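Local atomic coordinates of fiber (Human adenovirus 35, PDB entry 2QLK), a protein that forms the trimeric fibre of the virion, whose C-terminal knob, the part present here, attaches the virus to the host-cell receptor CD46. Residues 56-62 with 203-209; 156-160 with 185-191. All coordinates share one frame. Residue numbers count along the deposited sequence, not the author numbering.

Interaction 1 of 2, residues 56-62 with 203-209; sequences GLVNGYV and FFFSYIT
Strands 57-62 and 203-208 run antiparallel (axes 4.5 Å apart at closest, directions 160° apart). Hydrogen bonds Phe203 N to Val62 O (3.0 Å) and Val62 N to Phe203 O (3.1 Å) open the ladder. Phe204 (chi1 -40°) faces Tyr61 in a non-hydrogen-bonded pair, Phe204 CE1 3.7 Å from Tyr61 CD2. Phe205 (rotamer p) folds its ring over Gly60 CA, 3.9 Å from the centroid (CH-pi); a Gly60 CB would strike Phe205 CZ. Gly60 N donates to Phe205 O (2.7 Å) and Phe205 N to Gly60 O (3.2 Å). Strand 203-208 is the edge, within this chain, of one sheet of the knob's beta-sandwich: Phe203, Phe205, Tyr207 and Val62 pack on strands 157-166 and 177-186, Val58 sharing their face; Phe204, Ser206, Ile208, Leu57, Asn59 and Tyr61 face the trimer interface, where Tyr61 OH is hydrogen-bonded to Tyr130 OH of a neighbouring subunit; Phe205 also meets a neighbouring subunit's Phe204. Ser206 opposes Asn59. Tyr207 (p) lays its ring under Val58 CB (centroid 3.8 Å); Val58 N donates to backbone Tyr207 O (2.8 Å) and Tyr207 N to Val58 O (3.2 Å). Ile208 CG1 meets Leu57 CD1 at 4.0 Å, and Thr209 N hydrogen-bonds Gly56 O (2.9 Å).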
ATOM      1  N   GLY A  56      11.076  12.469  -0.848  1.00 40.61           N
ATOM      2  CA  GLY A  56      12.123  11.467  -0.836  1.00 38.66           C
ATOM      3  C   GLY A  56      11.648  10.102  -1.272  1.00 37.37           C
ATOM      4  O   GLY A  56      12.435   9.151  -1.296  1.00 37.56           O
ATOM      5  N   LEU A  57      10.368  10.012  -1.630  1.00 37.38           N
ATOM      6  CA  LEU A  57       9.759   8.748  -2.044  1.00 36.89           C
ATOM      7  C   LEU A  57       9.159   8.731  -3.427  1.00 36.56           C
ATOM      8  O   LEU A  57       8.585   9.706  -3.863  1.00 37.49           O
ATOM      9  CB  LEU A  57       8.623   8.405  -1.103  1.00 31.61           C
ATOM     10  CG  LEU A  57       8.724   7.272  -0.088  1.00 30.07           C
ATOM     11  CD1 LEU A  57      10.128   7.140   0.461  1.00 26.71           C
ATOM     12  CD2 LEU A  57       7.685   7.546   0.992  1.00 25.45           C
ATOM     13  N   VAL A  58       9.290   7.608  -4.114  1.00 34.51           N
ATOM     14  CA  VAL A  58       8.635   7.458  -5.397  1.00 33.99           C
ATOM     15  C   VAL A  58       7.388   6.613  -5.066  1.00 33.56           C
ATOM     16  O   VAL A  58       7.489   5.602  -4.362  1.00 33.63           O
ATOM     17  CB  VAL A  58       9.502   6.690  -6.410  1.00 40.79           C
ATOM     18  CG1 VAL A  58       8.697   6.397  -7.651  1.00 40.67           C
ATOM     19  CG2 VAL A  58      10.727   7.507  -6.778  1.00 43.41           C
ATOM     20  N   ASN A  59       6.220   7.053  -5.522  1.00 30.41           N
ATOM     21  CA  ASN A  59       4.977   6.320  -5.314  1.00 29.41           C
ATOM     22  C   ASN A  59       4.718   5.556  -6.600  1.00 28.74           C
ATOM     23  O   ASN A  59       4.575   6.154  -7.664  1.00 28.30           O
ATOM     24  CB  ASN A  59       3.811   7.266  -5.025  1.00 45.24           C
ATOM     25  CG  ASN A  59       3.675   7.594  -3.549  1.00 49.70           C
ATOM     26  OD1 ASN A  59       4.577   7.321  -2.748  1.00 51.75           O
ATOM     27  ND2 ASN A  59       2.549   8.192  -3.181  1.00 47.14           N
ATOM     28  N   GLY A  60       4.663   4.236  -6.512  1.00 30.27           N
ATOM     29  CA  GLY A  60       4.456   3.449  -7.710  1.00 26.99           C
ATOM     30  C   GLY A  60       3.197   2.624  -7.827  1.00 25.41           C
ATOM     31  O   GLY A  60       2.545   2.279  -6.834  1.00 24.58           O
ATOM     32  N   TYR A  61       2.880   2.289  -9.072  1.00 21.95           N
ATOM     33  CA  TYR A  61       1.715   1.494  -9.407  1.00 20.07           C
ATOM     34  C   TYR A  61       2.107   0.578 -10.556  1.00 20.67           C
ATOM     35  O   TYR A  61       2.637   1.018 -11.595  1.00 20.76           O
ATOM     36  CB  TYR A  61       0.582   2.447  -9.779  1.00 19.16           C
ATOM     37  CG  TYR A  61      -0.679   1.860 -10.332  1.00 15.74           C
ATOM     38  CD1 TYR A  61      -0.671   1.184 -11.557  1.00 19.68           C
ATOM     39  CD2 TYR A  61      -1.890   2.060  -9.696  1.00 15.75           C
ATOM     40  CE1 TYR A  61      -1.851   0.731 -12.142  1.00 20.67           C
ATOM     41  CE2 TYR A  61      -3.092   1.598 -10.266  1.00 17.83           C
ATOM     42  CZ  TYR A  61      -3.058   0.943 -11.487  1.00 21.08           C
ATOM     43  OH  TYR A  61      -4.213   0.525 -12.084  1.00 20.90           O
ATOM     44  N   VAL A  62       1.843  -0.711 -10.400  1.00 19.38           N
ATOM     45  CA  VAL A  62       2.210  -1.625 -11.444  1.00 19.41           C
ATOM     46  C   VAL A  62       1.192  -2.735 -11.695  1.00 20.86           C
ATOM     47  O   VAL A  62       0.729  -3.401 -10.773  1.00 23.41           O
ATOM     48  CB  VAL A  62       3.641  -2.217 -11.164  1.00 20.59           C
ATOM     49  CG1 VAL A  62       3.639  -3.104  -9.905  1.00 17.17           C
ATOM     50  CG2 VAL A  62       4.144  -3.009 -12.397  1.00 20.84           C
ATOM     51  N   PHE A 203      -0.458  -3.448  -7.983  1.00 20.12           N
ATOM     52  CA  PHE A 203       0.340  -3.510  -6.762  1.00 18.89           C
ATOM     53  C   PHE A 203       0.926  -2.112  -6.526  1.00 20.95           C
ATOM     54  O   PHE A 203       1.555  -1.526  -7.429  1.00 20.29           O
ATOM     55  CB  PHE A 203       1.482  -4.518  -6.894  1.00 17.53           C
ATOM     56  CG  PHE A 203       2.335  -4.629  -5.655  1.00 20.47           C
ATOM     57  CD1 PHE A 203       1.804  -5.118  -4.457  1.00 21.38           C
ATOM     58  CD2 PHE A 203       3.658  -4.164  -5.655  1.00 19.10           C
ATOM     59  CE1 PHE A 203       2.580  -5.128  -3.262  1.00 20.57           C
ATOM     60  CE2 PHE A 203       4.436  -4.175  -4.470  1.00 18.41           C
ATOM     61  CZ  PHE A 203       3.894  -4.649  -3.284  1.00 20.16           C
ATOM     62  N   PHE A 204       0.735  -1.603  -5.306  1.00 16.25           N
ATOM     63  CA  PHE A 204       1.214  -0.290  -4.938  1.00 17.55           C
ATOM     64  C   PHE A 204       2.463  -0.386  -4.091  1.00 19.20           C
ATOM     65  O   PHE A 204       2.566  -1.231  -3.197  1.00 16.41           O
ATOM     66  CB  PHE A 204       0.148   0.456  -4.159  1.00 16.89           C
ATOM     67  CG  PHE A 204      -1.219   0.257  -4.682  1.00 16.56           C
ATOM     68  CD1 PHE A 204      -1.517   0.557  -5.985  1.00 17.65           C
ATOM     69  CD2 PHE A 204      -2.222  -0.230  -3.857  1.00 16.81           C
ATOM     70  CE1 PHE A 204      -2.785   0.385  -6.468  1.00 17.61           C
ATOM     71  CE2 PHE A 204      -3.491  -0.403  -4.337  1.00 17.64           C
ATOM     72  CZ  PHE A 204      -3.778  -0.090  -5.652  1.00 14.99           C
ATOM     73  N   PHE A 205       3.412   0.503  -4.338  1.00 17.48           N
ATOM     74  CA  PHE A 205       4.651   0.455  -3.557  1.00 17.84           C
ATOM     75  C   PHE A 205       5.304   1.820  -3.529  1.00 19.68           C
ATOM     76  O   PHE A 205       4.863   2.745  -4.218  1.00 20.62           O
ATOM     77  CB  PHE A 205       5.633  -0.534  -4.197  1.00 19.68           C
ATOM     78  CG  PHE A 205       5.964  -0.210  -5.644  1.00 21.72           C
ATOM     79  CD1 PHE A 205       5.078  -0.538  -6.664  1.00 22.41           C
ATOM     80  CD2 PHE A 205       7.158   0.428  -5.976  1.00 20.70           C
ATOM     81  CE1 PHE A 205       5.355  -0.253  -7.988  1.00 18.82           C
ATOM     82  CE2 PHE A 205       7.455   0.723  -7.299  1.00 20.35           C
ATOM     83  CZ  PHE A 205       6.547   0.379  -8.318  1.00 19.80           C
ATOM     84  N   SER A 206       6.335   1.946  -2.706  1.00 17.23           N
ATOM     85  CA  SER A 206       7.103   3.170  -2.655  1.00 19.11           C
ATOM     86  C   SER A 206       8.563   2.771  -2.423  1.00 20.54           C
ATOM     87  O   SER A 206       8.851   1.671  -1.906  1.00 19.55           O
ATOM     88  CB  SER A 206       6.659   4.075  -1.510  1.00 20.70           C
ATOM     89  OG  SER A 206       5.270   4.349  -1.566  1.00 27.91           O
ATOM     90  N   TYR A 207       9.478   3.643  -2.846  1.00 22.88           N
ATOM     91  CA  TYR A 207      10.898   3.446  -2.594  1.00 24.34           C
ATOM     92  C   TYR A 207      11.572   4.818  -2.482  1.00 24.34           C
ATOM     93  O   TYR A 207      11.060   5.820  -2.956  1.00 24.49           O
ATOM     94  CB  TYR A 207      11.582   2.546  -3.652  1.00 25.23           C
ATOM     95  CG  TYR A 207      11.517   2.999  -5.096  1.00 26.88           C
ATOM     96  CD1 TYR A 207      12.313   4.047  -5.568  1.00 28.05           C
ATOM     97  CD2 TYR A 207      10.671   2.356  -5.996  1.00 25.98           C
ATOM     98  CE1 TYR A 207      12.266   4.439  -6.927  1.00 28.90           C
ATOM     99  CE2 TYR A 207      10.608   2.740  -7.351  1.00 26.85           C
ATOM    100  CZ  TYR A 207      11.407   3.775  -7.810  1.00 27.87           C
ATOM    101  OH  TYR A 207      11.353   4.113  -9.149  1.00 26.10           O
ATOM    102  N   ILE A 208      12.692   4.843  -1.789  1.00 24.03           N
ATOM    103  CA  ILE A 208      13.460   6.048  -1.547  1.00 26.89           C
ATOM    104  C   ILE A 208      14.191   6.430  -2.833  1.00 29.34           C
ATOM    105  O   ILE A 208      14.895   5.616  -3.440  1.00 26.53           O
ATOM    106  CB  ILE A 208      14.454   5.787  -0.422  1.00 28.48           C
ATOM    107  CG1 ILE A 208      13.672   5.362   0.823  1.00 25.11           C
ATOM    108  CG2 ILE A 208      15.319   7.053  -0.160  1.00 27.99           C
ATOM    109  CD1 ILE A 208      14.548   4.883   1.966  1.00 23.71           C
ATOM    110  N   THR A 209      13.993   7.669  -3.248  1.00 32.29           N
ATOM    111  CA  THR A 209      14.589   8.145  -4.478  1.00 38.80           C
ATOM    112  C   THR A 209      15.974   8.728  -4.305  1.00 42.85           C
ATOM    113  O   THR A 209      16.353   9.140  -3.212  1.00 43.23           O
ATOM    114  CB  THR A 209      13.702   9.204  -5.143  1.00 57.79           C
ATOM    115  OG1 THR A 209      14.277   9.564  -6.402  1.00 62.10           O
ATOM    116  CG2 THR A 209      13.592  10.448  -4.271  1.00 57.59           C
TER

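Interaction 2 of 2, residues 156-160 with 185-191; sequences SLFPL and LNASESP
A single aromatic ring fills the hollow of a bent chain here. Residues 157-160 are extended, as are 185-186, where strand 177-186 ends; beyond Asn186 the chain curls through Ala187, Ser188 and Glu189 (Ser188 at phi/psi -79/-26) and returns at Pro191. The curl bounds a shallow cup, and Phe158, its CA-CB bond directed toward 185-191 and chi1 at -83°, pushes its ring into it. Pro191 forms one wall: its CB stands 3.5 Å from the Phe158 ring centroid, only 5° off the normal, a CH-pi contact over the face, with Pro191 CA 3.5 Å from Phe158 CZ. The ring edge meets Ala187 and Glu189, Phe158 CE2 lying 3.8 Å from Ala187 CB and 3.7 Å from Glu189 O. Separately, Phe158 CD2 is 4.2 Å from Leu185 CD1. Leu185 (chi1 t, chi2 p) also takes a bump from strand 157-166, as Leu160 CD2 (chi1 m, chi2 t) rests 3.7 Å from Leu185 CB.

The backbones come closest at Leu160 and Leu185, CA-CA 5.1 Å, and have diverged to 7.1 Å between Phe158 and Pro191. No direct hydrogen bond crosses the gap; a water takes its place, donating to Pro159 O at 2.5 Å and accepting from Asn186 N at 3.0 Å. Strand 157-166 still pairs with strand 142-150 through backbone hydrogen bonds of Phe158 with Tyr149 and Leu160 with Cys147. The arrangement is that of the splayed open end of an antiparallel beta hairpin, strands 157-166 and 177-186, in one sheet of the knob's beta-sandwich.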
ATOM      1  N   SER A 156     -12.933 -15.913  -9.478  1.00 30.56           N
ATOM      2  CA  SER A 156     -12.323 -16.046  -8.175  1.00 28.51           C
ATOM      3  C   SER A 156     -10.913 -15.449  -8.217  1.00 27.17           C
ATOM      4  O   SER A 156     -10.313 -15.288  -9.282  1.00 26.57           O
ATOM      5  CB  SER A 156     -12.292 -17.511  -7.740  1.00 35.51           C
ATOM      6  OG  SER A 156     -11.610 -18.321  -8.668  1.00 35.76           O
ATOM      7  N   LEU A 157     -10.412 -15.105  -7.040  1.00 30.79           N
ATOM      8  CA  LEU A 157      -9.107 -14.501  -6.891  1.00 31.10           C
ATOM      9  C   LEU A 157      -8.008 -15.443  -6.478  1.00 30.02           C
ATOM     10  O   LEU A 157      -8.125 -16.198  -5.503  1.00 27.81           O
ATOM     11  CB  LEU A 157      -9.163 -13.366  -5.871  1.00 31.23           C
ATOM     12  CG  LEU A 157     -10.024 -12.162  -6.257  1.00 33.54           C
ATOM     13  CD1 LEU A 157      -9.928 -11.086  -5.181  1.00 34.31           C
ATOM     14  CD2 LEU A 157      -9.548 -11.620  -7.592  1.00 33.20           C
ATOM     15  N   PHE A 158      -6.931 -15.413  -7.239  1.00 24.07           N
ATOM     16  CA  PHE A 158      -5.784 -16.221  -6.883  1.00 25.16           C
ATOM     17  C   PHE A 158      -4.700 -15.240  -6.451  1.00 24.86           C
ATOM     18  O   PHE A 158      -4.377 -14.309  -7.186  1.00 23.68           O
ATOM     19  CB  PHE A 158      -5.297 -17.039  -8.085  1.00 31.72           C
ATOM     20  CG  PHE A 158      -6.051 -18.325  -8.298  1.00 30.57           C
ATOM     21  CD1 PHE A 158      -7.376 -18.314  -8.717  1.00 31.29           C
ATOM     22  CD2 PHE A 158      -5.412 -19.556  -8.107  1.00 33.33           C
ATOM     23  CE1 PHE A 158      -8.064 -19.512  -8.954  1.00 33.60           C
ATOM     24  CE2 PHE A 158      -6.093 -20.771  -8.346  1.00 31.87           C
ATOM     25  CZ  PHE A 158      -7.421 -20.745  -8.772  1.00 32.23           C
ATOM     26  N   PRO A 159      -4.131 -15.427  -5.249  1.00 24.72           N
ATOM     27  CA  PRO A 159      -3.086 -14.488  -4.853  1.00 25.03           C
ATOM     28  C   PRO A 159      -1.799 -14.753  -5.637  1.00 24.49           C
ATOM     29  O   PRO A 159      -1.483 -15.896  -6.005  1.00 23.88           O
ATOM     30  CB  PRO A 159      -2.925 -14.754  -3.346  1.00 27.82           C
ATOM     31  CG  PRO A 159      -3.271 -16.218  -3.235  1.00 26.89           C
ATOM     32  CD  PRO A 159      -4.475 -16.332  -4.137  1.00 26.81           C
ATOM     33  N   LEU A 160      -1.083 -13.677  -5.908  1.00 24.51           N
ATOM     34  CA  LEU A 160       0.184 -13.728  -6.634  1.00 24.35           C
ATOM     35  C   LEU A 160       1.195 -13.071  -5.727  1.00 23.71           C
ATOM     36  O   LEU A 160       0.947 -11.987  -5.182  1.00 21.66           O
ATOM     37  CB  LEU A 160       0.105 -12.950  -7.957  1.00 26.26           C
ATOM     38  CG  LEU A 160      -0.873 -13.451  -9.044  1.00 24.97           C
ATOM     39  CD1 LEU A 160      -0.833 -12.519 -10.295  1.00 22.89           C
ATOM     40  CD2 LEU A 160      -0.474 -14.876  -9.444  1.00 25.67           C
ATOM     41  N   LEU A 185       2.921 -17.401  -9.150  1.00 25.38           N
ATOM     42  CA  LEU A 185       1.672 -18.080  -8.859  1.00 27.63           C
ATOM     43  C   LEU A 185       2.040 -19.458  -8.280  1.00 29.77           C
ATOM     44  O   LEU A 185       2.781 -20.222  -8.894  1.00 29.20           O
ATOM     45  CB  LEU A 185       0.848 -18.288 -10.129  1.00 22.52           C
ATOM     46  CG  LEU A 185      -0.281 -19.313  -9.853  1.00 24.77           C
ATOM     47  CD1 LEU A 185      -1.390 -18.692  -8.957  1.00 24.99           C
ATOM     48  CD2 LEU A 185      -0.852 -19.810 -11.159  1.00 25.97           C
ATOM     49  N   ASN A 186       1.515 -19.780  -7.111  1.00 30.68           N
ATOM     50  CA  ASN A 186       1.798 -21.077  -6.518  1.00 35.16           C
ATOM     51  C   ASN A 186       0.510 -21.575  -5.895  1.00 35.48           C
ATOM     52  O   ASN A 186       0.281 -21.373  -4.713  1.00 36.07           O
ATOM     53  CB  ASN A 186       2.909 -20.944  -5.470  1.00 63.69           C
ATOM     54  CG  ASN A 186       3.244 -22.261  -4.806  1.00 67.38           C
ATOM     55  OD1 ASN A 186       2.483 -22.761  -3.979  1.00 71.54           O
ATOM     56  ND2 ASN A 186       4.382 -22.836  -5.170  1.00 66.86           N
ATOM     57  N   ALA A 187      -0.322 -22.230  -6.703  1.00 39.55           N
ATOM     58  CA  ALA A 187      -1.620 -22.729  -6.259  1.00 41.60           C
ATOM     59  C   ALA A 187      -1.768 -24.248  -6.258  1.00 43.03           C
ATOM     60  O   ALA A 187      -0.985 -24.953  -6.875  1.00 44.30           O
ATOM     61  CB  ALA A 187      -2.722 -22.119  -7.130  1.00 34.62           C
ATOM     62  N   SER A 188      -2.793 -24.736  -5.565  1.00 58.75           N
ATOM     63  CA  SER A 188      -3.077 -26.164  -5.474  1.00 61.17           C
ATOM     64  C   SER A 188      -3.779 -26.616  -6.741  1.00 62.37           C
ATOM     65  O   SER A 188      -3.715 -27.787  -7.115  1.00 63.39           O
ATOM     66  CB  SER A 188      -3.988 -26.440  -4.291  1.00 54.64           C
ATOM     67  OG  SER A 188      -3.496 -25.803  -3.137  1.00 57.92           O
ATOM     68  N   GLU A 189      -4.468 -25.683  -7.390  1.00 51.20           N
ATOM     69  CA  GLU A 189      -5.182 -25.973  -8.623  1.00 52.06           C
ATOM     70  C   GLU A 189      -4.819 -24.907  -9.649  1.00 51.01           C
ATOM     71  O   GLU A 189      -4.315 -23.839  -9.294  1.00 51.35           O
ATOM     72  CB  GLU A 189      -6.694 -25.973  -8.378  1.00 92.16           C
ATOM     73  CG  GLU A 189      -7.538 -26.273  -9.620  1.00 97.12           C
ATOM     74  CD  GLU A 189      -7.370 -27.700 -10.142  1.00100.57           C
ATOM     75  OE1 GLU A 189      -7.706 -28.650  -9.399  1.00101.20           O
ATOM     76  OE2 GLU A 189      -6.909 -27.871 -11.296  1.00100.76           O
ATOM     77  N   SER A 190      -5.059 -25.199 -10.921  1.00 43.06           N
ATOM     78  CA  SER A 190      -4.759 -24.235 -11.968  1.00 42.22           C
ATOM     79  C   SER A 190      -5.897 -23.221 -12.049  1.00 40.00           C
ATOM     80  O   SER A 190      -7.077 -23.586 -12.073  1.00 39.76           O
ATOM     81  CB  SER A 190      -4.577 -24.942 -13.317  1.00 57.33           C
ATOM     82  OG  SER A 190      -5.760 -25.606 -13.707  1.00 61.06           O
ATOM     83  N   PRO A 191      -5.560 -21.923 -12.076  1.00 39.61           N
ATOM     84  CA  PRO A 191      -6.657 -20.953 -12.150  1.00 37.24           C
ATOM     85  C   PRO A 191      -7.487 -21.015 -13.433  1.00 35.67           C
ATOM     86  O   PRO A 191      -8.675 -20.707 -13.410  1.00 33.28           O
ATOM     87  CB  PRO A 191      -5.955 -19.602 -11.936  1.00 33.61           C
ATOM     88  CG  PRO A 191      -4.538 -19.854 -12.254  1.00 34.01           C
ATOM     89  CD  PRO A 191      -4.277 -21.262 -11.790  1.00 34.08           C
TER
HETATM   90  O   HOH W   1       0.391 -17.452  -5.516  1.00 36.60           O

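Overall arrangement
After strands 23-25 and 45-54 the chain lays down strand 57-66, which begins at interaction 1 and waits for its partner while 140 residues intervene. Within that long excursion it builds the other sheet, strands 79-88, 142-150, 157-166 and 177-186, and interaction 2 closes a shorter loop of 24 residues at the open end of the hairpin formed by the last two. The chain then returns in strand 203-208 to close interaction 1, so 156-160 with 185-191 is nested inside 56-62 with 203-209. The centres lie 26 Å apart and the nearest atoms about 7 Å: one contact completes a sheet beside the trimer interface, the other joins neighbouring strands of the opposing sheet.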